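Local coordinates for conk-C1 (Conus cocceus, PDB 6YHT), which probably blocks potassium channels by a molecular lid mechanism, as a Kunitz-type toxin of cone snail venom, at residues E19-Y24 / A43-H48. Numbering follows the deposited sequence.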
loop_
_atom_site.group_PDB
_atom_site.type_symbol
_atom_site.label_atom_id
_atom_site.label_comp_id
_atom_site.label_asym_id
_atom_site.label_seq_id
_atom_site.Cartn_x
_atom_site.Cartn_y
_atom_site.Cartn_z
ATOM N N GLU A 19 -11.066 -1.536 4.506
ATOM C CA GLU A 19 -9.930 -1.655 5.406
ATOM C C GLU A 19 -8.948 -0.508 5.210
ATOM O O GLU A 19 -8.632 -0.126 4.080
ATOM C CB GLU A 19 -9.201 -2.976 5.181
ATOM C CG GLU A 19 -10.026 -4.226 5.400
ATOM C CD GLU A 19 -9.171 -5.471 5.274
ATOM O OE1 GLU A 19 -8.067 -5.488 5.865
ATOM O OE2 GLU A 19 -9.586 -6.413 4.568
ATOM N N LYS A 20 -8.434 0.015 6.321
ATOM C CA LYS A 20 -7.358 0.993 6.277
ATOM C C LYS A 20 -6.025 0.271 6.063
ATOM O O LYS A 20 -5.642 -0.590 6.860
ATOM C CB LYS A 20 -7.356 1.828 7.559
ATOM C CG LYS A 20 -6.188 2.812 7.655
ATOM C CD LYS A 20 -5.941 3.325 9.077
ATOM C CE LYS A 20 -5.767 4.853 9.090
ATOM N NZ LYS A 20 -6.140 5.531 10.381
ATOM N N ARG A 21 -5.337 0.597 4.972
ATOM C CA ARG A 21 -4.036 0.032 4.642
ATOM C C ARG A 21 -3.046 1.165 4.385
ATOM O O ARG A 21 -3.418 2.338 4.318
ATOM C CB ARG A 21 -4.131 -0.889 3.424
ATOM C CG ARG A 21 -4.928 -2.172 3.654
ATOM C CD ARG A 21 -4.243 -3.099 4.651
ATOM N NE ARG A 21 -5.022 -4.317 4.868
ATOM C CZ ARG A 21 -4.851 -5.451 4.198
ATOM N NH1 ARG A 21 -3.917 -5.548 3.258
ATOM N NH2 ARG A 21 -5.612 -6.499 4.468
ATOM N N ILE A 22 -1.768 0.807 4.239
ATOM C CA ILE A 22 -0.689 1.751 3.955
ATOM C C ILE A 22 -0.032 1.352 2.641
ATOM O O ILE A 22 0.227 0.168 2.409
ATOM C CB ILE A 22 0.368 1.763 5.084
ATOM C CG1 ILE A 22 -0.290 1.961 6.448
ATOM C CG2 ILE A 22 1.440 2.835 4.853
ATOM C CD1 ILE A 22 -1.047 3.249 6.587
ATOM N N TYR A 23 0.271 2.348 1.802
ATOM C CA TYR A 23 1.033 2.152 0.576
ATOM C C TYR A 23 2.170 3.153 0.530
ATOM O O TYR A 23 2.108 4.224 1.146
ATOM C CB TYR A 23 0.172 2.310 -0.689
ATOM C CG TYR A 23 -0.072 3.747 -1.114
ATOM C CD1 TYR A 23 -0.952 4.549 -0.407
ATOM C CD2 TYR A 23 0.558 4.293 -2.235
ATOM C CE1 TYR A 23 -1.202 5.872 -0.786
ATOM C CE2 TYR A 23 0.311 5.629 -2.630
ATOM C CZ TYR A 23 -0.572 6.401 -1.893
ATOM O OH TYR A 23 -0.830 7.719 -2.248
ATOM N N TYR A 24 3.217 2.788 -0.214
ATOM C CA TYR A 24 4.349 3.675 -0.470
ATOM C C TYR A 24 4.045 4.506 -1.708
ATOM O O TYR A 24 3.966 3.971 -2.821
ATOM C CB TYR A 24 5.651 2.898 -0.664
ATOM C CG TYR A 24 6.831 3.806 -0.976
ATOM C CD1 TYR A 24 7.338 4.673 -0.011
ATOM C CD2 TYR A 24 7.418 3.804 -2.226
ATOM C CE1 TYR A 24 8.407 5.507 -0.290
ATOM C CE2 TYR A 24 8.496 4.637 -2.515
ATOM C CZ TYR A 24 8.980 5.484 -1.544
ATOM O OH TYR A 24 10.035 6.315 -1.833
ATOM N N ALA A 43 1.104 -5.743 -4.366
ATOM C CA ALA A 43 1.985 -5.876 -3.215
ATOM C C ALA A 43 2.314 -4.550 -2.538
ATOM O O ALA A 43 2.972 -4.556 -1.493
ATOM C CB ALA A 43 3.286 -6.586 -3.620
ATOM N N ASN A 44 1.865 -3.415 -3.073
ATOM C CA ASN A 44 2.092 -2.130 -2.406
ATOM C C ASN A 44 0.933 -1.860 -1.452
ATOM O O ASN A 44 0.101 -0.975 -1.650
ATOM C CB ASN A 44 2.260 -1.014 -3.425
ATOM C CG ASN A 44 2.851 0.234 -2.814
ATOM O OD1 ASN A 44 3.191 0.267 -1.615
ATOM N ND2 ASN A 44 2.960 1.283 -3.620
ATOM N N ASN A 45 0.903 -2.662 -0.393
ATOM C CA ASN A 45 -0.273 -2.780 0.468
ATOM C C ASN A 45 0.243 -3.349 1.790
ATOM O O ASN A 45 0.574 -4.530 1.857
ATOM C CB ASN A 45 -1.301 -3.697 -0.190
ATOM C CG ASN A 45 -2.555 -3.915 0.647
ATOM O OD1 ASN A 45 -2.540 -3.803 1.865
ATOM N ND2 ASN A 45 -3.643 -4.267 -0.018
ATOM N N PHE A 46 0.356 -2.507 2.806
ATOM C CA PHE A 46 0.925 -2.933 4.075
ATOM C C PHE A 46 -0.099 -2.779 5.186
ATOM O O PHE A 46 -0.959 -1.892 5.139
ATOM C CB PHE A 46 2.156 -2.124 4.438
ATOM C CG PHE A 46 3.245 -2.157 3.403
ATOM C CD1 PHE A 46 4.305 -3.039 3.524
ATOM C CD2 PHE A 46 3.232 -1.274 2.342
ATOM C CE1 PHE A 46 5.323 -3.058 2.583
ATOM C CE2 PHE A 46 4.237 -1.285 1.408
ATOM C CZ PHE A 46 5.296 -2.175 1.529
ATOM N N ILE A 47 0.020 -3.626 6.207
ATOM C CA ILE A 47 -0.911 -3.560 7.334
ATOM C C ILE A 47 -0.566 -2.395 8.244
ATOM O O ILE A 47 -1.452 -1.765 8.833
ATOM C CB ILE A 47 -0.900 -4.884 8.116
ATOM C CG1 ILE A 47 -1.303 -6.047 7.221
ATOM C CG2 ILE A 47 -1.830 -4.783 9.310
ATOM C CD1 ILE A 47 -2.774 -6.412 7.302
ATOM N N HIS A 48 0.722 -2.097 8.389
ATOM C CA HIS A 48 1.180 -1.052 9.282
ATOM C C HIS A 48 2.157 -0.141 8.573
ATOM O O HIS A 48 2.792 -0.517 7.582
ATOM C CB HIS A 48 1.843 -1.625 10.543
ATOM C CG HIS A 48 0.854 -2.128 11.529
ATOM N ND1 HIS A 48 0.636 -3.468 11.734
ATOM C CD2 HIS A 48 -0.027 -1.473 12.313
ATOM C CE1 HIS A 48 -0.318 -3.617 12.630
ATOM N NE2 HIS A 48 -0.741 -2.425 12.996
#
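Asn44 turns its carboxamide onto the backbone of Tyr24 and binds both of its polar atoms: Tyr24 N donates to Asn44 OD1 at 2.9 Å, and Asn44 ND2 to Tyr24 O at 3.0 Å. Both N-H groups point almost straight at their acceptors (171° and 172°), and Tyr24 O lies practically in the amide plane. CG anti to the backbone N (chi1 -165°) carries the amide there. ND2 has a second acceptor in Glu8 O; with OD1 taking Tyr24 N, three bonds fix the rotation of the amide. Next along, Ile22 and Phe46 form an antiparallel hydrogen-bonded pair through Ile22 N to Phe46 O (3.0 Å) and Phe46 N to Ile22 O (2.7 Å). This single bridge places the segment 43-48 on the edge of strand 19-25 that faces away from strand 30-36, as in the Kunitz (BPTI) fold, where the chain before the C-terminal helix pairs briefly with the edge of the central hairpin. The Phe46 ring presents its edge to the Ile22 carbonyl, with CD2 3.3 Å from Ile22 O, and packs on Cys52 and Thr55 of helix 49-56. Farther along the strand, Arg21 bends at chi2, and NH1 donates a hydrogen bond to Asn45 OD1 (2.6 Å), close to the guanidinium plane but tilted from the carbonyl plane. Ile47 CD1 covers one guanidinium face, 3.9 Å from Arg21 CZ, whereas Arg21 NH2 forms a salt bridge with Glu19 OE1 at 3.0 Å.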